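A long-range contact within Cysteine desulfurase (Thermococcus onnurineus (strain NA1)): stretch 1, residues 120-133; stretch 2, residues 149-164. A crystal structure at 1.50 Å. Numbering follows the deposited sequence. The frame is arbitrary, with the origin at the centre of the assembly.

Stretch 1, residues 120-133: IFKRGDKIVTTPYE
Stretch 2, residues 149-164: GLKLEFIEGDDEGNLD

Two short parallel β-strands, 126-129 and 151-154, zip together through backbone hydrogen bonds, and the loops at both ends extend the contact, burying 1054 Å² in all. The strand axes approach to 4.7 Å at a crossing angle of -24°. Register is Lys126-Lys151, Ile127-Leu152, Val128-Glu153 and Thr129-Phe154, with CA-CA spacings of 4.6 to 5.0 Å. In phi/psi, Lys126, Ile127 and Val128 sit near -117/135 and Thr129 extends to -143/-173; Lys151, Leu152, Glu153 and Phe154 take -95/127, -115/111, -112/158 and -126/129.

As parallel pairing requires, alternate residues of stretch 1 do the bonding: Lys151 N to Asp125 O (2.8 Å), Ile127 N to Lys151 O (2.8 Å), Glu153 N to Ile127 O, Thr129 N to Glu153 O and Ile155 N to Thr129 O (each 2.9 Å).

The ladder starts at a type II turn, Lys122 to Asp125, in which Gly124 takes phi/psi 84/-6, angles that call for glycine. Gly124 N donates to Gly149 O (2.9 Å), and Lys151 NZ reaches back to Gly124 O (2.9 Å). Gly149 (75/47) lies over one face of the Arg123 guanidinium, where a CB would clash with NH1.

Side chains alternate between faces. Ile127 (m, t) and Leu152 (t, p) share one, with CG2 of Ile127 3.7 Å from CD1 of Leu152; Leu150 CD1 packs against Ile127 CD1 (3.7 Å) and Phe121 CD1 (3.8 Å). On the Lys126 and Glu153 face, one water bridges Lys126 NZ (2.9 Å) and Glu153 OE1 (2.5 Å), joining charges too far apart for a salt bridge.

Beyond the strands, a type I turn, Thr130 to Glu133, presents Tyr132 (chi1 -42°, chi2 -77°). Its OH donates to Asp158 O (2.7 Å), Gly161 CA covers one ring face, 3.3 Å from Tyr132 CZ, and Leu163 CD2 meets the edge at CE2 (3.8 Å).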

ATOM      1  N   ILE B 120       3.196 -22.042 -12.389  1.00 18.09           N
ATOM      2  CA  ILE B 120       3.470 -22.435 -13.762  1.00 18.13           C
ATOM      3  C   ILE B 120       4.797 -23.186 -13.900  1.00 17.76           C
ATOM      4  O   ILE B 120       5.035 -23.781 -14.946  1.00 18.69           O
ATOM      5  CB  ILE B 120       3.465 -21.261 -14.756  1.00 19.38           C
ATOM      6  CG1 ILE B 120       4.712 -20.354 -14.677  1.00 21.12           C
ATOM      7  CG2 ILE B 120       2.218 -20.437 -14.587  1.00 22.34           C
ATOM      8  CD1 ILE B 120       4.826 -19.323 -15.820  1.00 22.74           C
ATOM      9  N   PHE B 121       5.666 -23.075 -12.943  1.00 17.65           N
ATOM     10  CA  PHE B 121       6.985 -23.623 -13.044  1.00 20.07           C
ATOM     11  C   PHE B 121       7.104 -25.091 -12.671  1.00 20.54           C
ATOM     12  O   PHE B 121       6.429 -25.544 -11.818  1.00 19.97           O
ATOM     13  CB  PHE B 121       7.954 -22.814 -12.158  1.00 21.49           C
ATOM     14  CG  PHE B 121       8.147 -21.391 -12.603  1.00 19.89           C
ATOM     15  CD1 PHE B 121       9.082 -21.067 -13.538  1.00 19.41           C
ATOM     16  CD2 PHE B 121       7.393 -20.390 -12.064  1.00 22.85           C
ATOM     17  CE1 PHE B 121       9.259 -19.780 -13.951  1.00 21.13           C
ATOM     18  CE2 PHE B 121       7.548 -19.099 -12.488  1.00 22.08           C
ATOM     19  CZ  PHE B 121       8.472 -18.807 -13.449  1.00 20.87           C
ATOM     20  N   LYS B 122       8.020 -25.769 -13.350  1.00 22.31           N
ATOM     21  CA  LYS B 122       8.328 -27.162 -13.120  1.00 25.79           C
ATOM     22  C   LYS B 122       9.786 -27.225 -12.708  1.00 25.62           C
ATOM     23  O   LYS B 122      10.554 -26.438 -13.143  1.00 21.45           O
ATOM     24  CB  LYS B 122       8.145 -27.939 -14.434  1.00 29.22           C
ATOM     25  CG  LYS B 122       8.773 -29.294 -14.495  1.00 40.48           C
ATOM     26  CD  LYS B 122       8.472 -30.003 -15.808  1.00 45.23           C
ATOM     27  CE  LYS B 122       8.555 -31.497 -15.569  1.00 54.43           C
ATOM     28  NZ  LYS B 122       8.071 -32.425 -16.618  1.00 58.72           N
ATOM     29  N   ARG B 123      10.157 -28.185 -11.879  1.00 22.33           N
ATOM     30  CA  ARG B 123      11.556 -28.367 -11.487  1.00 22.18           C
ATOM     31  C   ARG B 123      12.442 -28.354 -12.741  1.00 22.56           C
ATOM     32  O   ARG B 123      12.119 -28.972 -13.712  1.00 26.57           O
ATOM     33  CB  ARG B 123      11.728 -29.690 -10.728  1.00 27.47           C
ATOM     34  CG  ARG B 123      13.141 -30.023 -10.296  1.00 30.90           C
ATOM     35  CD  ARG B 123      13.215 -31.123  -9.249  1.00 35.89           C
ATOM     36  NE  ARG B 123      12.827 -30.660  -7.944  1.00 39.69           N
ATOM     37  CZ  ARG B 123      13.645 -30.071  -7.078  1.00 49.52           C
ATOM     38  NH1 ARG B 123      14.932 -29.925  -7.345  1.00 48.24           N
ATOM     39  NH2 ARG B 123      13.180 -29.649  -5.925  1.00 52.56           N
ATOM     40  N   GLY B 124      13.551 -27.619 -12.679  1.00 20.00           N
ATOM     41  CA  GLY B 124      14.433 -27.437 -13.789  1.00 22.03           C
ATOM     42  C   GLY B 124      14.147 -26.369 -14.825  1.00 21.87           C
ATOM     43  O   GLY B 124      14.944 -26.144 -15.774  1.00 22.67           O
ATOM     44  N   ASP B 125      12.991 -25.714 -14.709  1.00 20.25           N
ATOM     45  CA  ASP B 125      12.688 -24.575 -15.597  1.00 19.76           C
ATOM     46  C   ASP B 125      13.688 -23.453 -15.232  1.00 19.23           C
ATOM     47  O   ASP B 125      14.256 -23.478 -14.129  1.00 20.86           O
ATOM     48  CB  ASP B 125      11.287 -24.041 -15.402  1.00 22.03           C
ATOM     49  CG  ASP B 125      10.203 -24.860 -16.060  1.00 27.98           C
ATOM     50  OD1 ASP B 125      10.552 -25.804 -16.837  1.00 29.95           O
ATOM     51  OD2 ASP B 125       8.993 -24.528 -15.820  1.00 26.26           O
ATOM     52  N   LYS B 126      13.838 -22.569 -16.176  1.00 19.67           N
ATOM     53  CA  LYS B 126      14.790 -21.508 -16.121  1.00 19.37           C
ATOM     54  C   LYS B 126      14.200 -20.114 -16.087  1.00 16.66           C
ATOM     55  O   LYS B 126      13.343 -19.815 -16.827  1.00 19.01           O
ATOM     56  CB  LYS B 126      15.687 -21.614 -17.364  1.00 18.71           C
ATOM     57  CG  LYS B 126      16.803 -20.596 -17.489  1.00 20.43           C
ATOM     58  CD  LYS B 126      17.812 -20.919 -18.568  1.00 21.73           C
ATOM     59  CE  LYS B 126      17.193 -21.053 -19.914  1.00 23.05           C
ATOM     60  NZ  LYS B 126      18.222 -21.048 -20.954  1.00 22.10           N
ATOM     61  N   ILE B 127      14.771 -19.307 -15.214  1.00 16.29           N
ATOM     62  CA  ILE B 127      14.435 -17.884 -15.093  1.00 15.71           C
ATOM     63  C   ILE B 127      15.714 -17.127 -15.412  1.00 14.73           C
ATOM     64  O   ILE B 127      16.702 -17.482 -14.935  1.00 16.99           O
ATOM     65  CB  ILE B 127      13.964 -17.517 -13.707  1.00 16.04           C
ATOM     66  CG1 ILE B 127      12.618 -18.153 -13.443  1.00 19.94           C
ATOM     67  CG2 ILE B 127      13.762 -16.008 -13.564  1.00 16.25           C
ATOM     68  CD1 ILE B 127      12.222 -18.077 -12.007  1.00 19.64           C
ATOM     69  N   VAL B 128      15.621 -16.108 -16.247  1.00 15.08           N
ATOM     70  CA  VAL B 128      16.792 -15.295 -16.639  1.00 14.87           C
ATOM     71  C   VAL B 128      16.562 -13.857 -16.135  1.00 16.87           C
ATOM     72  O   VAL B 128      15.502 -13.334 -16.362  1.00 17.63           O
ATOM     73  CB  VAL B 128      17.019 -15.318 -18.094  1.00 16.20           C
ATOM     74  CG1 VAL B 128      18.143 -14.400 -18.576  1.00 18.62           C
ATOM     75  CG2 VAL B 128      17.260 -16.773 -18.563  1.00 18.38           C
ATOM     76  N   THR B 129      17.624 -13.268 -15.576  1.00 16.44           N
ATOM     77  CA  THR B 129      17.587 -11.857 -15.226  1.00 16.77           C
ATOM     78  C   THR B 129      18.951 -11.264 -15.499  1.00 18.79           C
ATOM     79  O   THR B 129      19.785 -11.883 -16.077  1.00 16.54           O
ATOM     80  CB  THR B 129      17.089 -11.725 -13.809  1.00 19.50           C
ATOM     81  OG1 THR B 129      16.910 -10.342 -13.503  1.00 19.84           O
ATOM     82  CG2 THR B 129      18.125 -12.183 -12.827  1.00 20.72           C
ATOM     83  N   THR B 130      19.153 -10.013 -15.098  1.00 20.49           N
ATOM     84  CA  THR B 130      20.458  -9.318 -15.230  1.00 18.91           C
ATOM     85  C   THR B 130      21.233  -9.476 -13.933  1.00 19.38           C
ATOM     86  O   THR B 130      20.672  -9.642 -12.887  1.00 20.68           O
ATOM     87  CB  THR B 130      20.338  -7.830 -15.634  1.00 21.17           C
ATOM     88  OG1 THR B 130      20.116  -7.028 -14.454  1.00 18.58           O
ATOM     89  CG2 THR B 130      19.325  -7.556 -16.609  1.00 19.77           C
ATOM     90  N   PRO B 131      22.517  -9.181 -13.974  1.00 18.08           N
ATOM     91  CA  PRO B 131      23.276  -9.201 -12.750  1.00 20.99           C
ATOM     92  C   PRO B 131      23.241  -7.882 -12.057  1.00 20.15           C
ATOM     93  O   PRO B 131      23.952  -7.745 -11.119  1.00 27.35           O
ATOM     94  CB  PRO B 131      24.705  -9.420 -13.210  1.00 20.41           C
ATOM     95  CG  PRO B 131      24.741  -8.899 -14.576  1.00 20.93           C
ATOM     96  CD  PRO B 131      23.364  -9.038 -15.155  1.00 20.08           C
ATOM     97  N   TYR B 132      22.451  -6.942 -12.504  1.00 17.17           N
ATOM     98  CA  TYR B 132      22.458  -5.633 -11.901  1.00 17.15           C
ATOM     99  C   TYR B 132      21.179  -5.262 -11.202  1.00 19.94           C
ATOM    100  O   TYR B 132      20.966  -4.120 -10.872  1.00 19.64           O
ATOM    101  CB  TYR B 132      22.721  -4.577 -12.975  1.00 16.49           C
ATOM    102  CG  TYR B 132      23.776  -4.873 -14.016  1.00 16.85           C
ATOM    103  CD1 TYR B 132      25.105  -4.770 -13.727  1.00 17.23           C
ATOM    104  CD2 TYR B 132      23.434  -5.151 -15.277  1.00 18.50           C
ATOM    105  CE1 TYR B 132      26.070  -5.002 -14.681  1.00 17.51           C
ATOM    106  CE2 TYR B 132      24.377  -5.380 -16.229  1.00 19.56           C
ATOM    107  CZ  TYR B 132      25.704  -5.315 -15.916  1.00 19.26           C
ATOM    108  OH  TYR B 132      26.611  -5.564 -16.875  1.00 21.35           O
ATOM    109  N   GLU B 133      20.341  -6.248 -11.000  1.00 19.91           N
ATOM    110  CA  GLU B 133      19.069  -5.987 -10.414  1.00 17.35           C
ATOM    111  C   GLU B 133      19.035  -5.448  -8.983  1.00 17.50           C
ATOM    112  O   GLU B 133      19.806  -5.828  -8.187  1.00 18.14           O
ATOM    113  CB  GLU B 133      18.232  -7.258 -10.472  1.00 18.87           C
ATOM    114  CG  GLU B 133      17.969  -7.814 -11.868  1.00 19.69           C
ATOM    115  CD  GLU B 133      17.196  -6.869 -12.794  1.00 22.71           C
ATOM    116  OE1 GLU B 133      16.188  -6.327 -12.349  1.00 23.53           O
ATOM    117  OE2 GLU B 133      17.621  -6.692 -13.925  1.00 21.17           O
ATOM    118  N   GLY B 149      13.206 -25.595  -7.256  1.00 22.87           N
ATOM    119  CA  GLY B 149      14.297 -26.244  -7.962  1.00 23.08           C
ATOM    120  C   GLY B 149      14.494 -25.725  -9.370  1.00 23.95           C
ATOM    121  O   GLY B 149      14.611 -26.454 -10.251  1.00 22.53           O
ATOM    122  N   LEU B 150      14.496 -24.414  -9.541  1.00 18.31           N
ATOM    123  CA  LEU B 150      14.620 -23.821 -10.834  1.00 20.72           C
ATOM    124  C   LEU B 150      16.047 -23.378 -11.055  1.00 16.39           C
ATOM    125  O   LEU B 150      16.783 -23.192 -10.094  1.00 21.80           O
ATOM    126  CB  LEU B 150      13.709 -22.554 -10.962  1.00 21.09           C
ATOM    127  CG  LEU B 150      12.296 -22.785 -10.478  1.00 20.42           C
ATOM    128  CD1 LEU B 150      11.499 -21.500 -10.666  1.00 20.57           C
ATOM    129  CD2 LEU B 150      11.646 -23.968 -11.213  1.00 20.48           C
ATOM    130  N   LYS B 151      16.360 -23.119 -12.300  1.00 18.71           N
ATOM    131  CA  LYS B 151      17.614 -22.559 -12.671  1.00 18.85           C
ATOM    132  C   LYS B 151      17.430 -21.029 -12.777  1.00 20.45           C
ATOM    133  O   LYS B 151      16.579 -20.613 -13.455  1.00 21.74           O
ATOM    134  CB  LYS B 151      18.001 -23.041 -14.029  1.00 23.39           C
ATOM    135  CG  LYS B 151      18.386 -24.505 -14.061  1.00 28.89           C
ATOM    136  CD  LYS B 151      18.540 -24.959 -15.490  1.00 34.47           C
ATOM    137  CE  LYS B 151      18.824 -26.449 -15.591  1.00 41.18           C
ATOM    138  NZ  LYS B 151      17.611 -27.228 -15.925  1.00 42.00           N
ATOM    139  N   LEU B 152      18.259 -20.261 -12.101  1.00 21.27           N
ATOM    140  CA  LEU B 152      18.219 -18.801 -12.161  1.00 16.75           C
ATOM    141  C   LEU B 152      19.532 -18.391 -12.802  1.00 18.17           C
ATOM    142  O   LEU B 152      20.545 -18.580 -12.224  1.00 21.06           O
ATOM    143  CB  LEU B 152      18.070 -18.199 -10.773  1.00 17.95           C
ATOM    144  CG  LEU B 152      18.047 -16.665 -10.733  1.00 18.66           C
ATOM    145  CD1 LEU B 152      16.959 -16.109 -11.628  1.00 18.03           C
ATOM    146  CD2 LEU B 152      17.914 -16.141  -9.315  1.00 21.76           C
ATOM    147  N   GLU B 153      19.473 -17.886 -14.017  1.00 18.95           N
ATOM    148  CA  GLU B 153      20.643 -17.493 -14.750  1.00 18.09           C
ATOM    149  C   GLU B 153      20.690 -15.991 -14.928  1.00 18.18           C
ATOM    150  O   GLU B 153      19.669 -15.304 -15.018  1.00 20.03           O
ATOM    151  CB  GLU B 153      20.663 -18.206 -16.047  1.00 21.75           C
ATOM    152  CG  GLU B 153      20.934 -19.697 -15.716  1.00 28.17           C
ATOM    153  CD  GLU B 153      21.134 -20.594 -16.935  1.00 33.40           C
ATOM    154  OE1 GLU B 153      21.406 -20.079 -18.056  1.00 30.95           O
ATOM    155  OE2 GLU B 153      20.977 -21.846 -16.705  1.00 35.01           O
ATOM    156  N   PHE B 154      21.866 -15.480 -15.163  1.00 18.28           N
ATOM    157  CA  PHE B 154      22.104 -14.086 -15.293  1.00 17.60           C
ATOM    158  C   PHE B 154      22.784 -13.769 -16.570  1.00 17.03           C
ATOM    159  O   PHE B 154      23.880 -14.400 -16.905  1.00 20.48           O
ATOM    160  CB  PHE B 154      23.030 -13.633 -14.146  1.00 17.62           C
ATOM    161  CG  PHE B 154      22.462 -13.887 -12.808  1.00 17.52           C
ATOM    162  CD1 PHE B 154      21.466 -13.052 -12.264  1.00 19.80           C
ATOM    163  CD2 PHE B 154      22.777 -15.023 -12.156  1.00 18.62           C
ATOM    164  CE1 PHE B 154      20.872 -13.331 -11.094  1.00 22.39           C
ATOM    165  CE2 PHE B 154      22.221 -15.314 -10.956  1.00 22.46           C
ATOM    166  CZ  PHE B 154      21.271 -14.481 -10.398  1.00 20.63           C
ATOM    167  N   ILE B 155      22.265 -12.834 -17.332  1.00 17.39           N
ATOM    168  CA  ILE B 155      22.868 -12.440 -18.609  1.00 16.86           C
ATOM    169  C   ILE B 155      24.239 -11.830 -18.339  1.00 18.87           C
ATOM    170  O   ILE B 155      24.392 -11.156 -17.391  1.00 18.98           O
ATOM    171  CB  ILE B 155      21.999 -11.386 -19.329  1.00 16.92           C
ATOM    172  CG1 ILE B 155      20.655 -11.999 -19.634  1.00 17.79           C
ATOM    173  CG2 ILE B 155      22.601 -10.885 -20.619  1.00 16.98           C
ATOM    174  CD1 ILE B 155      19.552 -11.032 -19.953  1.00 20.44           C
ATOM    175  N   GLU B 156      25.200 -12.080 -19.207  1.00 17.41           N
ATOM    176  CA  GLU B 156      26.516 -11.513 -18.997  1.00 18.84           C
ATOM    177  C   GLU B 156      26.534 -10.056 -19.336  1.00 17.69           C
ATOM    178  O   GLU B 156      25.864  -9.624 -20.203  1.00 18.43           O
ATOM    179  CB  GLU B 156      27.576 -12.256 -19.843  1.00 22.08           C
ATOM    180  CG  GLU B 156      27.734 -13.700 -19.416  1.00 24.82           C
ATOM    181  CD  GLU B 156      28.889 -14.395 -20.084  1.00 37.55           C
ATOM    182  OE1 GLU B 156      29.452 -13.821 -21.002  1.00 40.40           O
ATOM    183  OE2 GLU B 156      29.195 -15.534 -19.696  1.00 40.21           O
ATOM    184  N   GLY B 157      27.397  -9.339 -18.656  1.00 17.93           N
ATOM    185  CA  GLY B 157      27.567  -7.945 -18.938  1.00 18.31           C
ATOM    186  C   GLY B 157      28.839  -7.405 -18.330  1.00 17.29           C
ATOM    187  O   GLY B 157      29.477  -8.050 -17.599  1.00 18.38           O
ATOM    188  N   ASP B 158      29.143  -6.171 -18.688  1.00 19.93           N
ATOM    189  CA  ASP B 158      30.335  -5.487 -18.249  1.00 20.46           C
ATOM    190  C   ASP B 158      30.153  -4.623 -17.006  1.00 20.57           C
ATOM    191  O   ASP B 158      29.108  -4.565 -16.456  1.00 20.19           O
ATOM    192  CB  ASP B 158      30.986  -4.760 -19.423  1.00 19.46           C
ATOM    193  CG  ASP B 158      30.246  -3.526 -19.847  1.00 21.73           C
ATOM    194  OD1 ASP B 158      29.429  -3.028 -19.110  1.00 24.00           O
ATOM    195  OD2 ASP B 158      30.488  -3.063 -20.922  1.00 22.19           O
ATOM    196  N   ASP B 159      31.216  -4.017 -16.538  1.00 21.36           N
ATOM    197  CA  ASP B 159      31.169  -3.241 -15.333  1.00 21.24           C
ATOM    198  C   ASP B 159      30.431  -1.923 -15.471  1.00 21.45           C
ATOM    199  O   ASP B 159      30.117  -1.320 -14.503  1.00 26.64           O
ATOM    200  CB  ASP B 159      32.584  -3.027 -14.777  1.00 22.49           C
ATOM    201  CG  ASP B 159      33.125  -4.255 -14.064  1.00 30.98           C
ATOM    202  OD1 ASP B 159      32.412  -5.243 -13.947  1.00 30.92           O
ATOM    203  OD2 ASP B 159      34.281  -4.216 -13.656  1.00 37.32           O
ATOM    204  N   GLU B 160      30.139  -1.523 -16.679  1.00 21.06           N
ATOM    205  CA  GLU B 160      29.409  -0.319 -16.937  1.00 21.30           C
ATOM    206  C   GLU B 160      27.933  -0.601 -16.938  1.00 19.72           C
ATOM    207  O   GLU B 160      27.181   0.272 -16.969  1.00 19.81           O
ATOM    208  CB  GLU B 160      29.749   0.214 -18.322  1.00 22.98           C
ATOM    209  CG  GLU B 160      31.040   0.952 -18.410  1.00 26.81           C
ATOM    210  CD  GLU B 160      31.273   1.642 -19.738  1.00 27.90           C
ATOM    211  OE1 GLU B 160      30.427   1.729 -20.616  1.00 28.01           O
ATOM    212  OE2 GLU B 160      32.354   2.147 -19.870  1.00 33.36           O
ATOM    213  N   GLY B 161      27.563  -1.862 -16.935  1.00 18.18           N
ATOM    214  CA  GLY B 161      26.179  -2.262 -17.018  1.00 18.26           C
ATOM    215  C   GLY B 161      25.710  -2.665 -18.409  1.00 17.19           C
ATOM    216  O   GLY B 161      24.598  -2.933 -18.552  1.00 18.38           O
ATOM    217  N   ASN B 162      26.572  -2.696 -19.398  1.00 16.83           N
ATOM    218  CA  ASN B 162      26.147  -3.044 -20.730  1.00 19.09           C
ATOM    219  C   ASN B 162      26.026  -4.560 -20.867  1.00 17.43           C
ATOM    220  O   ASN B 162      26.951  -5.259 -20.698  1.00 18.64           O
ATOM    221  CB  ASN B 162      27.103  -2.549 -21.799  1.00 17.83           C
ATOM    222  CG  ASN B 162      27.484  -1.096 -21.664  1.00 19.84           C
ATOM    223  OD1 ASN B 162      28.632  -0.776 -21.436  1.00 23.26           O
ATOM    224  ND2 ASN B 162      26.579  -0.258 -21.888  1.00 16.75           N
ATOM    225  N   LEU B 163      24.833  -5.006 -21.175  1.00 16.77           N
ATOM    226  CA  LEU B 163      24.593  -6.390 -21.346  1.00 17.02           C
ATOM    227  C   LEU B 163      25.125  -6.897 -22.689  1.00 15.92           C
ATOM    228  O   LEU B 163      25.108  -6.235 -23.650  1.00 19.88           O
ATOM    229  CB  LEU B 163      23.084  -6.687 -21.319  1.00 15.63           C
ATOM    230  CG  LEU B 163      22.346  -6.440 -20.022  1.00 16.85           C
ATOM    231  CD1 LEU B 163      20.837  -6.398 -20.296  1.00 16.50           C
ATOM    232  CD2 LEU B 163      22.679  -7.444 -18.950  1.00 18.89           C
ATOM    233  N   ASP B 164      25.545  -8.148 -22.718  1.00 18.27           N
ATOM    234  CA  ASP B 164      25.983  -8.821 -23.940  1.00 19.31           C
ATOM    235  C   ASP B 164      24.722  -9.447 -24.559  1.00 18.11           C
ATOM    236  O   ASP B 164      24.253 -10.417 -24.063  1.00 17.60           O
ATOM    237  CB  ASP B 164      26.950  -9.913 -23.527  1.00 20.55           C
ATOM    238  CG  ASP B 164      27.460 -10.772 -24.695  1.00 22.77           C
ATOM    239  OD1 ASP B 164      26.893 -10.727 -25.751  1.00 23.85           O
ATOM    240  OD2 ASP B 164      28.433 -11.476 -24.474  1.00 26.75           O
TER
HETATM  241  O   HOH W   1      21.101 -20.706 -20.433  1.00 34.16           O